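Local coordinates for protein taurocyamine kinase (Schistosoma mansoni, PDB 4WOD) that reversibly transfers phosphate between ATP and taurocyamine, working as a duplicated phosphagen kinase with two homologous catalytic repeats in one chain, at residues 10-15 with 53-58; 225-230 with 241-246; 387-392 with 441-446; 481-486 with 641-646; 490-495 with 616-621. The protein carries 4 engineered substitutions. All coordinates share one frame; numbering follows the deposited sequence.

Interaction 1. Residues 10-15 with 53-58; sequences QVKIRN and NAYNPG. Engineered in segment 10-15: V11 (natural residue Ala).
I13 lays the CG1-CD1 arm of its side chain over the backbone of the helix turn at N53 and A54, where two helices of the small, all-helical N-terminal domain of a phosphagen kinase meet. Its CG1, anti to the carbonyl carbon and beside the backbone N (chi1 -65°), lies 3.5 Å from A54 CA. With the I13 CA only 4.9 Å from that of A54, the approach is close, and the small methyl of alanine suits it: A54 CB rests 3.9 Å from I13 CG1. The branched isoleucine reaches further, its CD1 meeting the CB of N53 at 3.8 Å. N53 offers this contact nothing but aliphatic carbon, since its amide turns away and is hydrogen-bonded to T23 OG1 and L61 O; its side chain is about 6 Å from the bound arginine. On the exposed side K12 CB lies near A54 CB, and the lysine's methylene chain runs obliquely by the ring of Y55. A54 CB lies off one face of that ring, toward its rim. There K12 CE comes to 4.2 Å from Y55 OH.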
# COMPACT_ATOMS: atom_id res chain seq x y z
N GLN A 10 -2.89 15.00 27.02
CA GLN A 10 -1.64 14.84 26.28
C GLN A 10 -0.86 13.63 26.79
O GLN A 10 -0.44 12.78 26.01
CB GLN A 10 -0.76 16.09 26.38
CG GLN A 10 0.53 15.97 25.59
CD GLN A 10 1.67 16.80 26.17
OE1 GLN A 10 1.76 16.94 27.39
NE2 GLN A 10 2.51 17.37 25.31
N VAL A 11 -0.64 13.57 28.10
CA VAL A 11 0.00 12.40 28.69
C VAL A 11 -0.69 11.07 28.34
O VAL A 11 -0.02 10.09 27.99
CB VAL A 11 0.09 12.56 30.21
CG1 VAL A 11 0.44 11.22 30.89
CG2 VAL A 11 1.13 13.62 30.53
N LYS A 12 -2.03 11.03 28.40
CA LYS A 12 -2.78 9.83 28.03
C LYS A 12 -2.53 9.43 26.57
O LYS A 12 -2.24 8.27 26.26
CB LYS A 12 -4.28 10.03 28.26
CG LYS A 12 -4.72 10.01 29.71
CD LYS A 12 -6.23 10.19 29.84
CE LYS A 12 -6.70 9.84 31.24
NZ LYS A 12 -6.65 8.37 31.48
N ILE A 13 -2.65 10.41 25.68
CA ILE A 13 -2.43 10.19 24.27
C ILE A 13 -0.98 9.76 23.98
O ILE A 13 -0.75 8.86 23.19
CB ILE A 13 -2.78 11.47 23.47
CG1 ILE A 13 -4.29 11.75 23.59
CG2 ILE A 13 -2.36 11.31 22.02
CD1 ILE A 13 -4.74 13.15 23.15
N ARG A 14 -0.02 10.39 24.64
CA ARG A 14 1.39 10.04 24.40
C ARG A 14 1.75 8.68 24.99
O ARG A 14 2.49 7.92 24.38
CB ARG A 14 2.31 11.10 24.97
CG ARG A 14 2.46 12.27 24.04
CD ARG A 14 3.48 13.24 24.56
NE ARG A 14 3.87 14.18 23.53
CZ ARG A 14 4.76 15.15 23.70
NH1 ARG A 14 5.34 15.30 24.89
NH2 ARG A 14 5.05 15.96 22.70
N ASN A 15 1.21 8.37 26.16
CA ASN A 15 1.50 7.09 26.81
C ASN A 15 0.80 5.90 26.16
O ASN A 15 1.02 4.75 26.56
CB ASN A 15 1.10 7.14 28.29
CG ASN A 15 2.11 7.88 29.14
OD1 ASN A 15 3.22 8.17 28.70
ND2 ASN A 15 1.72 8.18 30.38
N ASN A 53 -9.39 11.74 21.21
CA ASN A 53 -8.15 11.03 20.88
C ASN A 53 -7.60 10.27 22.07
O ASN A 53 -6.96 9.23 21.91
CB ASN A 53 -7.09 11.98 20.35
CG ASN A 53 -7.50 12.62 19.05
OD1 ASN A 53 -7.66 13.84 18.97
ND2 ASN A 53 -7.66 11.81 18.00
N ALA A 54 -7.82 10.81 23.26
CA ALA A 54 -7.33 10.17 24.49
C ALA A 54 -7.99 8.82 24.74
O ALA A 54 -7.43 7.97 25.42
CB ALA A 54 -7.57 11.09 25.68
N TYR A 55 -9.20 8.63 24.21
CA TYR A 55 -9.96 7.43 24.53
C TYR A 55 -10.16 6.54 23.32
O TYR A 55 -10.51 5.38 23.47
CB TYR A 55 -11.31 7.81 25.14
CG TYR A 55 -11.09 8.66 26.36
CD1 TYR A 55 -10.51 8.12 27.51
CD2 TYR A 55 -11.41 10.01 26.36
CE1 TYR A 55 -10.28 8.90 28.63
CE2 TYR A 55 -11.18 10.80 27.48
CZ TYR A 55 -10.61 10.24 28.60
OH TYR A 55 -10.40 11.02 29.71
N ASN A 56 -9.93 7.09 22.14
CA ASN A 56 -10.03 6.30 20.92
C ASN A 56 -8.72 6.34 20.13
O ASN A 56 -8.53 7.18 19.25
CB ASN A 56 -11.19 6.81 20.07
CG ASN A 56 -12.51 6.76 20.82
OD1 ASN A 56 -12.92 7.74 21.45
ND2 ASN A 56 -13.16 5.60 20.79
N PRO A 57 -7.79 5.42 20.45
CA PRO A 57 -6.47 5.46 19.80
C PRO A 57 -6.49 5.25 18.28
O PRO A 57 -5.53 5.61 17.62
CB PRO A 57 -5.70 4.33 20.51
CG PRO A 57 -6.75 3.44 21.10
CD PRO A 57 -7.91 4.33 21.43
N GLY A 58 -7.58 4.70 17.74
CA GLY A 58 -7.67 4.47 16.31
C GLY A 58 -7.97 5.75 15.54
O GLY A 58 -7.77 5.81 14.33

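Interaction 2. Residues 225-230 with 241-246; sequences IRVISM and KRLADA
L243 and V227 form the tight part of this contact, the CD1 methyl of L243 lying 3.5 Å from V227 CG1 as the two side chains pass at a slant. The leucine CG stands anti to its backbone N (chi1 -179°), and chi2 (65°) then sets CD1 on the strand side. A beta-branched valine suits the strand and presents a compact apolar surface to the helix, while leucine supplies the reach from the other side. Two residues along, S229 CB packs 3.9 Å from L243 CB, a small residue where the backbones come close.

The looser end is polar. The R242 chain bends at chi3, which sets NE. R242 NH1 lies 3.0 Å from S229 OG, yet both groups are held mainly from elsewhere: S229 OG is hydrogen-bonded to V239 O, and the guanidinium to N214 O and Q231 OE1. M230 O lies near the guanidinium plane at its edge, 3.6 Å from NH1. Several oxygens thus lie around the buried guanidinium.

Segments 225-230 and 241-246 run roughly antiparallel (149°), their axes 7.9 Å apart at closest. L243 also touches V122 on the neighbouring strand, a predicted ATP-site residue, and R226, on strand 225-232 itself, touches the bound arginine. This is a helix laid against the antiparallel sheet of the phosphagen kinase catalytic domain.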
# COMPACT_ATOMS: atom_id res chain seq x y z
N ILE A 225 -25.32 20.69 9.50
CA ILE A 225 -26.06 20.14 8.37
C ILE A 225 -25.18 19.19 7.58
O ILE A 225 -24.03 19.51 7.27
CB ILE A 225 -26.55 21.25 7.41
CG1 ILE A 225 -26.99 22.49 8.20
CG2 ILE A 225 -27.65 20.71 6.54
CD1 ILE A 225 -27.25 23.73 7.34
N ARG A 226 -25.72 18.02 7.25
CA ARG A 226 -25.10 17.15 6.27
C ARG A 226 -26.15 16.90 5.20
O ARG A 226 -27.26 16.44 5.50
CB ARG A 226 -24.60 15.83 6.89
CG ARG A 226 -23.71 15.08 5.90
CD ARG A 226 -22.90 13.92 6.49
NE ARG A 226 -22.01 14.23 7.62
CZ ARG A 226 -21.10 15.20 7.68
NH1 ARG A 226 -20.36 15.31 8.78
NH2 ARG A 226 -20.91 16.08 6.70
N VAL A 227 -25.82 17.25 3.97
CA VAL A 227 -26.73 17.10 2.84
C VAL A 227 -26.22 16.01 1.89
O VAL A 227 -25.04 15.99 1.49
CB VAL A 227 -26.90 18.42 2.09
CG1 VAL A 227 -28.09 18.34 1.13
CG2 VAL A 227 -27.09 19.57 3.08
N ILE A 228 -27.13 15.11 1.53
CA ILE A 228 -26.82 13.92 0.75
C ILE A 228 -27.84 13.74 -0.37
O ILE A 228 -29.05 13.70 -0.12
CB ILE A 228 -26.83 12.67 1.64
CG1 ILE A 228 -25.91 12.89 2.85
CG2 ILE A 228 -26.47 11.42 0.84
CD1 ILE A 228 -26.18 11.98 4.01
N SER A 229 -27.34 13.70 -1.61
CA SER A 229 -28.13 13.32 -2.79
C SER A 229 -27.73 11.89 -3.21
O SER A 229 -26.55 11.56 -3.19
CB SER A 229 -27.90 14.32 -3.92
OG SER A 229 -28.65 13.99 -5.08
N MET A 230 -28.67 11.06 -3.61
CA MET A 230 -28.38 9.70 -3.92
C MET A 230 -29.43 9.03 -4.80
O MET A 230 -30.52 9.41 -4.81
CB MET A 230 -28.22 8.91 -2.66
CG MET A 230 -29.49 8.69 -1.90
SD MET A 230 -30.05 10.10 -0.99
CE MET A 230 -31.11 9.38 0.25
N LYS A 241 -26.14 17.75 -9.55
CA LYS A 241 -26.98 18.91 -9.79
C LYS A 241 -28.03 19.07 -8.70
O LYS A 241 -28.27 20.19 -8.24
CB LYS A 241 -27.68 18.83 -11.15
CG LYS A 241 -26.82 19.30 -12.30
CD LYS A 241 -27.58 19.23 -13.64
CE LYS A 241 -26.59 19.35 -14.80
NZ LYS A 241 -27.24 19.61 -16.14
N ARG A 242 -28.66 17.97 -8.31
CA ARG A 242 -29.70 18.00 -7.28
C ARG A 242 -29.12 18.52 -5.97
O ARG A 242 -29.72 19.36 -5.30
CB ARG A 242 -30.31 16.62 -7.07
CG ARG A 242 -31.45 16.57 -6.07
CD ARG A 242 -31.88 15.13 -5.86
NE ARG A 242 -31.88 14.48 -7.15
CZ ARG A 242 -31.37 13.29 -7.41
NH1 ARG A 242 -30.84 12.55 -6.46
NH2 ARG A 242 -31.41 12.83 -8.65
N LEU A 243 -27.93 18.03 -5.63
CA LEU A 243 -27.23 18.50 -4.44
C LEU A 243 -26.87 19.98 -4.53
O LEU A 243 -27.11 20.73 -3.59
CB LEU A 243 -25.96 17.71 -4.20
CG LEU A 243 -25.20 18.14 -2.95
CD1 LEU A 243 -26.01 17.86 -1.69
CD2 LEU A 243 -23.85 17.43 -2.87
N ALA A 244 -26.28 20.38 -5.66
CA ALA A 244 -25.80 21.75 -5.82
C ALA A 244 -26.95 22.74 -5.72
O ALA A 244 -26.84 23.77 -5.05
CB ALA A 244 -25.08 21.91 -7.15
N ASP A 245 -28.05 22.43 -6.40
CA ASP A 245 -29.22 23.33 -6.39
C ASP A 245 -29.71 23.60 -4.97
O ASP A 245 -29.97 24.75 -4.61
CB ASP A 245 -30.38 22.77 -7.21
CG ASP A 245 -30.19 22.97 -8.71
OD1 ASP A 245 -29.32 23.77 -9.10
OD2 ASP A 245 -30.94 22.34 -9.49
N ALA A 246 -29.82 22.54 -4.17
CA ALA A 246 -30.36 22.64 -2.82
C ALA A 246 -29.50 23.50 -1.91
O ALA A 246 -30.03 24.34 -1.16
CB ALA A 246 -30.54 21.26 -2.21

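Interaction 3. Residues 387-392 with 441-446; sequences RKYLTP and DPLICD
With CG anti to its backbone N (chi1 -162°), the carboxylate of D446 is carried toward Y389, whose own CG stands anti to the carbonyl carbon (chi1 -68°), and K388 arrives with a chain extended beyond CG. All three meet at one oxygen. D446 OD2 accepts a hydrogen bond from Y389 OH at a very short 2.3 Å, a distance to be read with caution, and forms a salt bridge with K388 NZ, which donates at 2.9 Å. The lysine comes tip to tip and takes the syn lone pair; D446 OD2 lies at the edge of the tyrosine ring, in its plane, with ring and carboxylate planes 87° apart. Positive charge and phenol would together be expected to stabilise the carboxylate.

Here the end of helix 385-388 and the turn after it are pinned to helix 437-448 in the helical N-terminal domain of the second repeat. The flat tyrosine suits the join because one face lies on the helix backbone: L443 CA sits 4.1 Å from the Y389 ring centroid in a CH-pi contact. P442 adds its rigid ring, with CB 3.7 Å from Y389 CE1, and L443 CB lies 4.0 Å from Y389 CD2. Across the ring's other face, toward the rim, lies CG of K388.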
# COMPACT_ATOMS: atom_id res chain seq x y z
N ARG A 387 11.84 -2.61 -20.28
CA ARG A 387 11.31 -1.76 -21.36
C ARG A 387 12.08 -1.88 -22.67
O ARG A 387 11.49 -1.91 -23.75
CB ARG A 387 11.30 -0.29 -20.92
CG ARG A 387 10.85 0.63 -22.02
CD ARG A 387 10.55 2.03 -21.53
NE ARG A 387 9.87 2.78 -22.58
CZ ARG A 387 10.23 4.00 -22.98
NH1 ARG A 387 11.25 4.62 -22.41
NH2 ARG A 387 9.56 4.59 -23.95
N LYS A 388 13.40 -1.94 -22.58
CA LYS A 388 14.25 -1.93 -23.76
C LYS A 388 13.90 -3.05 -24.75
O LYS A 388 13.95 -2.84 -25.97
CB LYS A 388 15.72 -2.04 -23.34
CG LYS A 388 16.72 -1.92 -24.46
CD LYS A 388 18.12 -1.98 -23.90
CE LYS A 388 19.16 -2.10 -25.00
NZ LYS A 388 20.53 -2.15 -24.41
N TYR A 389 13.52 -4.22 -24.24
CA TYR A 389 13.25 -5.35 -25.13
C TYR A 389 11.78 -5.57 -25.35
O TYR A 389 11.39 -6.52 -26.04
CB TYR A 389 13.94 -6.61 -24.60
CG TYR A 389 15.43 -6.45 -24.72
CD1 TYR A 389 16.07 -6.69 -25.93
CD2 TYR A 389 16.18 -5.98 -23.65
CE1 TYR A 389 17.44 -6.50 -26.07
CE2 TYR A 389 17.54 -5.79 -23.78
CZ TYR A 389 18.17 -6.06 -24.99
OH TYR A 389 19.52 -5.85 -25.11
N LEU A 390 10.96 -4.69 -24.79
CA LEU A 390 9.52 -4.76 -25.04
C LEU A 390 9.19 -3.96 -26.30
O LEU A 390 8.63 -2.87 -26.23
CB LEU A 390 8.73 -4.22 -23.85
CG LEU A 390 7.25 -4.60 -23.85
CD1 LEU A 390 7.08 -6.08 -23.54
CD2 LEU A 390 6.48 -3.75 -22.85
N THR A 391 9.55 -4.52 -27.46
CA THR A 391 9.36 -3.83 -28.74
C THR A 391 7.92 -3.97 -29.25
O THR A 391 7.16 -4.80 -28.75
CB THR A 391 10.35 -4.35 -29.81
OG1 THR A 391 10.08 -5.73 -30.08
CG2 THR A 391 11.80 -4.17 -29.36
N PRO A 392 7.53 -3.13 -30.23
CA PRO A 392 6.22 -3.30 -30.87
C PRO A 392 5.99 -4.72 -31.39
O PRO A 392 4.90 -5.27 -31.22
CB PRO A 392 6.27 -2.30 -32.02
CG PRO A 392 7.10 -1.18 -31.47
CD PRO A 392 8.15 -1.85 -30.61
N ASP A 441 15.38 -13.80 -23.90
CA ASP A 441 16.73 -14.22 -24.26
C ASP A 441 17.65 -13.04 -24.60
O ASP A 441 18.77 -12.99 -24.11
CB ASP A 441 16.73 -15.22 -25.41
CG ASP A 441 18.10 -15.82 -25.65
OD1 ASP A 441 18.52 -16.65 -24.81
OD2 ASP A 441 18.75 -15.46 -26.64
N PRO A 442 17.19 -12.08 -25.43
CA PRO A 442 18.09 -10.94 -25.64
C PRO A 442 18.33 -10.14 -24.35
O PRO A 442 19.45 -9.68 -24.10
CB PRO A 442 17.36 -10.10 -26.70
CG PRO A 442 15.93 -10.52 -26.64
CD PRO A 442 15.98 -12.00 -26.28
N LEU A 443 17.29 -10.01 -23.54
CA LEU A 443 17.37 -9.33 -22.25
C LEU A 443 18.42 -9.95 -21.32
O LEU A 443 19.16 -9.24 -20.63
CB LEU A 443 15.99 -9.34 -21.57
CG LEU A 443 15.79 -8.52 -20.28
CD1 LEU A 443 14.33 -8.04 -20.17
CD2 LEU A 443 16.20 -9.32 -19.02
N ILE A 444 18.42 -11.28 -21.28
CA ILE A 444 19.35 -12.05 -20.45
C ILE A 444 20.77 -11.86 -20.95
O ILE A 444 21.68 -11.58 -20.18
CB ILE A 444 18.95 -13.55 -20.46
CG1 ILE A 444 17.71 -13.78 -19.59
CG2 ILE A 444 20.09 -14.46 -20.02
CD1 ILE A 444 17.01 -15.12 -19.86
N CYS A 445 20.94 -12.01 -22.26
CA CYS A 445 22.21 -11.78 -22.93
C CYS A 445 22.79 -10.40 -22.63
O CYS A 445 23.97 -10.27 -22.33
CB CYS A 445 22.03 -11.97 -24.43
SG CYS A 445 21.92 -13.70 -24.92
N ASP A 446 21.93 -9.38 -22.72
CA ASP A 446 22.30 -8.00 -22.39
C ASP A 446 22.70 -7.85 -20.93
O ASP A 446 23.81 -7.38 -20.63
CB ASP A 446 21.13 -7.07 -22.71
CG ASP A 446 21.54 -5.60 -22.82
OD1 ASP A 446 22.57 -5.20 -22.24
OD2 ASP A 446 20.80 -4.84 -23.49

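Interaction 4. Residues 481-486 with 641-646; sequences VSTRVR and ASVLLK
Two strands run antiparallel here, 482-486 beside 641-646, with short-segment axes 4.6 Å apart and directions 161° apart. They are neighbours in the large antiparallel sheet of the second catalytic domain, and nine of their residues are predicted to bind ATP. R484 and S642 form a hydrogen-bonded pair: S642 N gives to R484 O at 2.7 Å and R484 N returns a bond to S642 O at 3.0 Å. Further on, L644 N bonds S482 O, while V481 N, where the chain turns a corner, reaches L644 O at 2.7 Å.

V485 and A641 make a non-hydrogen-bonded pair on the face covered by helix 599-614. The small alanine fits where the strands approach closely, and V485 CG2 rests 3.6 Å from A641 CB. T483 and V643 lie side by side on the same face, both beta-branched and so suited to extended backbone; T483 OG1 is hydrogen-bonded to G596 O.

The face of S482, R484 and S642 is more polar, with L644 as its apolar member; at the corner, V481 CB lies beside L644 CB, 3.8 Å away. S642 OG occupies the crowded position between its backbone N and carbonyl carbon (chi1 68°), while R484 runs extended to NE, near the like-charged R589. One water joins S642 and R484, 2.8 Å from S642 OG and 3.1 Å from R484 NH1.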
# COMPACT_ATOMS: atom_id res chain seq x y z
N VAL A 481 34.36 -8.66 8.50
CA VAL A 481 33.43 -8.85 9.60
C VAL A 481 32.68 -10.18 9.50
O VAL A 481 32.51 -10.90 10.49
CB VAL A 481 32.41 -7.70 9.67
CG1 VAL A 481 31.40 -7.96 10.79
CG2 VAL A 481 33.13 -6.37 9.87
N SER A 482 32.25 -10.53 8.29
CA SER A 482 31.51 -11.77 8.10
C SER A 482 31.45 -12.19 6.63
O SER A 482 31.62 -11.37 5.73
CB SER A 482 30.09 -11.64 8.65
OG SER A 482 29.37 -10.64 7.96
N THR A 483 31.18 -13.47 6.42
CA THR A 483 31.14 -14.05 5.08
C THR A 483 29.80 -14.76 4.88
O THR A 483 29.21 -15.28 5.83
CB THR A 483 32.32 -15.03 4.88
OG1 THR A 483 33.54 -14.35 5.19
CG2 THR A 483 32.38 -15.56 3.43
N ARG A 484 29.33 -14.80 3.64
CA ARG A 484 28.02 -15.28 3.29
C ARG A 484 28.07 -15.77 1.85
O ARG A 484 28.70 -15.14 0.99
CB ARG A 484 26.99 -14.15 3.48
CG ARG A 484 25.48 -14.49 3.27
CD ARG A 484 24.68 -13.16 3.27
NE ARG A 484 23.22 -13.28 3.19
CZ ARG A 484 22.51 -13.18 2.06
NH1 ARG A 484 23.12 -13.00 0.90
NH2 ARG A 484 21.18 -13.27 2.08
N VAL A 485 27.46 -16.92 1.58
CA VAL A 485 27.17 -17.31 0.19
C VAL A 485 25.73 -17.78 0.14
O VAL A 485 25.29 -18.52 1.00
CB VAL A 485 28.10 -18.44 -0.35
CG1 VAL A 485 27.86 -18.63 -1.87
CG2 VAL A 485 29.55 -18.11 -0.09
N ARG A 486 24.99 -17.34 -0.86
CA ARG A 486 23.64 -17.84 -1.02
C ARG A 486 23.37 -18.26 -2.47
O ARG A 486 24.10 -17.85 -3.39
CB ARG A 486 22.61 -16.80 -0.58
CG ARG A 486 22.55 -15.53 -1.40
CD ARG A 486 21.61 -15.64 -2.63
NE ARG A 486 21.45 -14.35 -3.30
CZ ARG A 486 21.31 -14.17 -4.61
NH1 ARG A 486 21.33 -15.20 -5.45
NH2 ARG A 486 21.15 -12.95 -5.09
N ALA A 641 28.19 -14.75 -3.46
CA ALA A 641 29.10 -14.83 -2.32
C ALA A 641 29.53 -13.43 -1.94
O ALA A 641 29.83 -12.59 -2.79
CB ALA A 641 30.31 -15.67 -2.65
N SER A 642 29.60 -13.17 -0.64
CA SER A 642 29.84 -11.81 -0.22
C SER A 642 30.58 -11.76 1.10
O SER A 642 30.63 -12.74 1.84
CB SER A 642 28.51 -11.05 -0.10
OG SER A 642 27.73 -11.57 0.95
N VAL A 643 31.19 -10.60 1.36
CA VAL A 643 31.82 -10.33 2.65
C VAL A 643 31.43 -8.96 3.14
O VAL A 643 31.17 -8.05 2.35
CB VAL A 643 33.37 -10.40 2.59
CG1 VAL A 643 33.84 -11.82 2.35
CG2 VAL A 643 33.93 -9.43 1.54
N LEU A 644 31.38 -8.81 4.46
CA LEU A 644 31.32 -7.49 5.05
C LEU A 644 32.76 -7.03 5.30
O LEU A 644 33.44 -7.54 6.19
CB LEU A 644 30.50 -7.52 6.34
CG LEU A 644 29.98 -6.17 6.82
CD1 LEU A 644 29.46 -5.37 5.64
CD2 LEU A 644 28.88 -6.40 7.83
N LEU A 645 33.23 -6.09 4.47
CA LEU A 645 34.65 -5.73 4.43
C LEU A 645 34.94 -4.34 4.99
O LEU A 645 34.32 -3.34 4.60
CB LEU A 645 35.16 -5.83 2.99
CG LEU A 645 36.66 -5.67 2.74
CD1 LEU A 645 37.44 -6.79 3.39
CD2 LEU A 645 36.95 -5.60 1.25
N LYS A 646 35.91 -4.27 5.91
CA LYS A 646 36.38 -2.98 6.44
C LYS A 646 37.60 -2.48 5.68
O LYS A 646 38.70 -2.99 5.85
CB LYS A 646 36.71 -3.09 7.93
CG LYS A 646 35.55 -3.59 8.77
CD LYS A 646 35.85 -3.42 10.25
CE LYS A 646 37.12 -4.13 10.63
NZ LYS A 646 37.35 -4.08 12.10
O HOH W 1 25.99 -13.39 -0.32

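Interaction 5. Residues 490-495 with 616-621; sequences SVEGFL and SMKFAH. Engineered in segment 490-495: G493 (natural residue Asp).
V491 and F619 are bridged through the backbone, and two hydrogen bonds, one on each side of V491, hold the loops together. E492 N donates to K618 O at 2.8 Å and nearly straight (171°). A620 N donates to S490 O at 2.8 Å, but from well above the carbonyl plane. The same S490 O also receives a CA-H contact from F619. A water links S490 N with A620 O. Beyond the bridge the chain makes a type II turn from V491 to F494, with the engineered G493 at its third position.

Apolar contacts are few and small. M617 CG stands between its backbone N and carbonyl carbon (chi1 66°). V491 CG2 meets M617 SD at 3.7 Å, the two side chains crossing at about a right angle, and the flexible thioether can fit itself to the branched valine. S490 CB and A620 CB touch at 3.8 Å, small residues where the backbones run close; S490 OG itself is hydrogen-bonded to I628 O.

Charged groups lie on the exposed side, at E492 and K618. The E492 carboxylate rests against the aliphatic part of K618, OE1 3.6 Å from K618 CD, while a water accepts from K618 NZ and gives a weak bond to E492 OE1.

The charged atoms E492 OE1 and K618 NZ stay 5.1 Å apart, so attraction between them is probably water-screened, and direct bonding between these loops of the second catalytic domain comes from the backbone.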
# COMPACT_ATOMS: atom_id res chain seq x y z
N SER A 490 14.38 -22.74 -7.68
CA SER A 490 13.00 -22.96 -8.00
C SER A 490 12.75 -24.45 -7.97
O SER A 490 13.64 -25.24 -8.31
CB SER A 490 12.65 -22.39 -9.38
OG SER A 490 12.92 -21.01 -9.47
N VAL A 491 11.53 -24.83 -7.59
CA VAL A 491 11.15 -26.22 -7.52
C VAL A 491 10.33 -26.56 -8.76
O VAL A 491 9.34 -25.87 -9.08
CB VAL A 491 10.33 -26.52 -6.24
CG1 VAL A 491 9.82 -27.99 -6.24
CG2 VAL A 491 11.15 -26.20 -4.97
N GLU A 492 10.74 -27.60 -9.46
CA GLU A 492 10.00 -28.05 -10.65
C GLU A 492 8.52 -28.31 -10.38
O GLU A 492 8.16 -28.87 -9.34
CB GLU A 492 10.60 -29.33 -11.22
CG GLU A 492 11.75 -29.11 -12.19
CD GLU A 492 12.18 -30.40 -12.87
OE1 GLU A 492 11.41 -31.38 -12.81
OE2 GLU A 492 13.28 -30.43 -13.45
N GLY A 493 7.67 -27.89 -11.31
CA GLY A 493 6.25 -28.15 -11.18
C GLY A 493 5.41 -27.05 -10.56
O GLY A 493 4.19 -27.12 -10.61
N PHE A 494 6.05 -26.03 -9.97
CA PHE A 494 5.33 -24.93 -9.34
C PHE A 494 5.45 -23.60 -10.06
O PHE A 494 6.53 -23.19 -10.49
CB PHE A 494 5.82 -24.75 -7.89
CG PHE A 494 5.44 -25.89 -6.99
CD1 PHE A 494 4.23 -25.88 -6.30
CD2 PHE A 494 6.26 -26.99 -6.87
CE1 PHE A 494 3.87 -26.94 -5.49
CE2 PHE A 494 5.91 -28.05 -6.06
CZ PHE A 494 4.71 -28.02 -5.37
N LEU A 495 4.32 -22.90 -10.15
CA LEU A 495 4.33 -21.50 -10.50
C LEU A 495 5.21 -20.75 -9.49
O LEU A 495 5.35 -21.17 -8.34
CB LEU A 495 2.91 -20.93 -10.49
CG LEU A 495 1.98 -21.49 -11.55
CD1 LEU A 495 0.62 -20.80 -11.46
CD2 LEU A 495 2.62 -21.30 -12.91
N SER A 616 15.05 -34.16 -1.97
CA SER A 616 13.59 -34.28 -1.81
C SER A 616 12.78 -33.60 -2.92
O SER A 616 11.54 -33.66 -2.92
CB SER A 616 13.15 -33.71 -0.46
OG SER A 616 13.72 -34.44 0.63
N MET A 617 13.46 -32.95 -3.84
CA MET A 617 12.76 -32.24 -4.91
C MET A 617 13.70 -31.93 -6.08
O MET A 617 14.91 -31.83 -5.90
CB MET A 617 12.17 -30.94 -4.35
CG MET A 617 13.24 -29.95 -3.90
SD MET A 617 12.67 -28.72 -2.73
CE MET A 617 12.63 -29.72 -1.22
N LYS A 618 13.12 -31.76 -7.27
CA LYS A 618 13.88 -31.40 -8.45
C LYS A 618 13.94 -29.88 -8.59
O LYS A 618 12.90 -29.22 -8.56
CB LYS A 618 13.23 -32.03 -9.71
CG LYS A 618 13.02 -33.54 -9.62
CD LYS A 618 12.71 -34.16 -10.99
CE LYS A 618 12.77 -35.69 -10.93
NZ LYS A 618 12.42 -36.31 -12.23
N PHE A 619 15.15 -29.32 -8.72
CA PHE A 619 15.31 -27.88 -8.94
C PHE A 619 15.08 -27.54 -10.41
O PHE A 619 15.62 -28.21 -11.27
CB PHE A 619 16.70 -27.39 -8.53
CG PHE A 619 17.00 -27.56 -7.07
CD1 PHE A 619 15.99 -27.41 -6.13
CD2 PHE A 619 18.27 -27.92 -6.66
CE1 PHE A 619 16.27 -27.59 -4.78
CE2 PHE A 619 18.54 -28.08 -5.29
CZ PHE A 619 17.55 -27.92 -4.37
N ALA A 620 14.29 -26.52 -10.69
CA ALA A 620 14.12 -26.09 -12.09
C ALA A 620 15.48 -25.71 -12.73
O ALA A 620 16.21 -24.85 -12.22
CB ALA A 620 13.13 -24.91 -12.16
N HIS A 621 15.84 -26.35 -13.84
CA HIS A 621 17.15 -26.11 -14.46
C HIS A 621 17.05 -26.06 -15.99
O HIS A 621 16.27 -26.79 -16.58
CB HIS A 621 18.15 -27.21 -14.04
CG HIS A 621 19.56 -26.97 -14.51
ND1 HIS A 621 20.01 -27.38 -15.75
CD2 HIS A 621 20.62 -26.40 -13.89
CE1 HIS A 621 21.28 -27.05 -15.88
NE2 HIS A 621 21.68 -26.46 -14.77
O HOH W 2 16.25 -23.31 -9.76
O HOH W 3 14.44 -28.41 -14.55
O HOH W 4 12.34 -34.33 -14.20

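How the interactions relate
From the N terminus, interaction 1 closes a loop of 37 residues, about half helical, within the N-terminal domain of the first repeat. Interaction 2 follows in series, joining strand 225-232 to helix 236-251 in that repeat's catalytic domain. The chain then enters the second repeat, where interaction 3 closes another helical loop in its N-terminal domain, about 54 Å from interaction 1 between centres. Interaction 4 spans the longest loop, pairing strands 480-489 and 639-646 of the second catalytic domain. Interaction 5 is nested inside it: its first segment follows closely on that of interaction 4, and it ties the loop after strand 480-489 to the one after helix 599-614. None of the five cross.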